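Local coordinates for protein hydrolase, NUDIX family (Clostridium perfringens ATCC 13124, PDB 3F6A) that probably hydrolyses nucleoside diphosphates linked to another moiety, in the manner of NUDIX hydrolases, its own substrate being unestablished, at residues S10-C15 against V102-T107. Numbering follows the deposited sequence.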
# COMPACT_ATOMS: atom_id res chain seq x y z
N SER A 10 -3.45 6.12 -8.14
CA SER A 10 -3.65 7.55 -8.29
C SER A 10 -2.28 8.17 -8.12
O SER A 10 -1.47 7.69 -7.33
CB SER A 10 -4.59 8.11 -7.21
OG SER A 10 -5.93 7.75 -7.48
N VAL A 11 -2.01 9.24 -8.86
CA VAL A 11 -0.72 9.91 -8.77
C VAL A 11 -0.87 11.41 -8.75
O VAL A 11 -1.47 12.00 -9.65
CB VAL A 11 0.19 9.58 -9.98
CG1 VAL A 11 1.64 9.84 -9.62
CG2 VAL A 11 -0.02 8.15 -10.42
N PHE A 12 -0.32 12.03 -7.72
CA PHE A 12 -0.34 13.47 -7.58
C PHE A 12 1.04 13.91 -8.03
O PHE A 12 2.04 13.61 -7.37
CB PHE A 12 -0.61 13.85 -6.13
CG PHE A 12 -2.05 13.68 -5.72
CD1 PHE A 12 -2.95 14.73 -5.87
CD2 PHE A 12 -2.51 12.46 -5.23
CE1 PHE A 12 -4.29 14.57 -5.54
CE2 PHE A 12 -3.86 12.30 -4.89
CZ PHE A 12 -4.74 13.35 -5.05
N ILE A 13 1.10 14.60 -9.16
CA ILE A 13 2.36 15.04 -9.74
C ILE A 13 2.64 16.51 -9.45
O ILE A 13 1.82 17.38 -9.72
CB ILE A 13 2.35 14.80 -11.26
CG1 ILE A 13 2.05 13.33 -11.53
CG2 ILE A 13 3.69 15.20 -11.87
CD1 ILE A 13 1.84 12.98 -12.98
N VAL A 14 3.83 16.77 -8.91
CA VAL A 14 4.23 18.13 -8.58
C VAL A 14 5.35 18.66 -9.48
O VAL A 14 6.35 17.99 -9.70
CB VAL A 14 4.71 18.21 -7.10
CG1 VAL A 14 5.35 19.57 -6.82
CG2 VAL A 14 3.53 17.95 -6.17
N CYS A 15 5.16 19.87 -10.00
CA CYS A 15 6.18 20.52 -10.82
C CYS A 15 6.46 21.82 -10.08
O CYS A 15 5.56 22.65 -9.91
CB CYS A 15 5.66 20.81 -12.23
SG CYS A 15 6.95 21.45 -13.35
N VAL A 102 -2.48 5.41 -3.63
CA VAL A 102 -2.06 6.78 -3.93
C VAL A 102 -0.57 7.03 -3.82
O VAL A 102 0.04 6.73 -2.80
CB VAL A 102 -2.78 7.77 -3.01
CG1 VAL A 102 -2.42 9.20 -3.39
CG2 VAL A 102 -4.27 7.56 -3.10
N TYR A 103 -0.01 7.61 -4.88
CA TYR A 103 1.42 7.92 -4.94
C TYR A 103 1.62 9.40 -5.22
O TYR A 103 0.78 10.04 -5.85
CB TYR A 103 2.08 7.12 -6.06
CG TYR A 103 2.10 5.63 -5.85
CD1 TYR A 103 3.24 4.98 -5.37
CD2 TYR A 103 0.96 4.85 -6.13
CE1 TYR A 103 3.25 3.60 -5.18
CE2 TYR A 103 0.97 3.47 -5.94
CZ TYR A 103 2.12 2.86 -5.47
OH TYR A 103 2.14 1.50 -5.28
N TYR A 104 2.75 9.94 -4.77
CA TYR A 104 3.09 11.33 -5.02
C TYR A 104 4.35 11.27 -5.88
O TYR A 104 5.18 10.38 -5.71
CB TYR A 104 3.38 12.09 -3.72
CG TYR A 104 2.20 12.20 -2.76
CD1 TYR A 104 0.89 12.02 -3.21
CD2 TYR A 104 2.40 12.51 -1.42
CE1 TYR A 104 -0.20 12.14 -2.33
CE2 TYR A 104 1.32 12.64 -0.54
CZ TYR A 104 0.03 12.45 -1.00
OH TYR A 104 -1.03 12.58 -0.12
N ALA A 105 4.49 12.21 -6.81
CA ALA A 105 5.64 12.23 -7.70
C ALA A 105 5.97 13.63 -8.18
O ALA A 105 5.24 14.58 -7.92
CB ALA A 105 5.38 11.33 -8.90
N THR A 106 7.08 13.75 -8.90
CA THR A 106 7.51 15.02 -9.45
C THR A 106 7.70 14.88 -10.96
O THR A 106 7.83 13.77 -11.47
CB THR A 106 8.86 15.45 -8.84
OG1 THR A 106 9.84 14.44 -9.11
CG2 THR A 106 8.74 15.63 -7.33
N THR A 107 7.69 16.01 -11.66
CA THR A 107 7.91 16.04 -13.11
C THR A 107 8.63 17.36 -13.41
O THR A 107 8.59 18.29 -12.61
CB THR A 107 6.58 15.93 -13.90
OG1 THR A 107 6.86 15.54 -15.25
CG2 THR A 107 5.84 17.24 -13.89
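Phe12 and Tyr104, paired in register on one face of the sheet, both hold CG anti to the carbonyl carbon (chi1 -76° and -63°), and their side chains lie side by side, pointing the same way. Their rings meet obliquely, with planes 85° apart: CE1 of Tyr104 lies 3.7 Å from CD2 of Phe12. Val102 CG1, anti to its own backbone N, reaches the edge of the Phe12 ring, 3.7 Å from CE2. Strands 7-15 and 98-106 run parallel, and Tyr103 N to Ser10 O opens a ladder of five bonds. Phe12 is gripped through both backbone polar atoms: its N donates to Tyr103 O (2.9 Å), and its O accepts from Ala105 N. The ladder continues from Val14 N to Ala105 O and ends with a longer bond from Thr107 N to Val14 O (3.1 Å). On the other face, which packs against helix 43-55, Val11 CG1 meets Ala105 CB, while Ile13 CG2 packs on Thr107 CG2 at 3.6 Å. Helix 138-150 covers the aromatic face, where Tyr104 OH is hydrogen-bonded to Glu146 OE1. The pairing thus builds the central mixed sheet of the alpha/beta/alpha NUDIX fold: five backbone bonds join the strands, and largely apolar side chains pack against both helices.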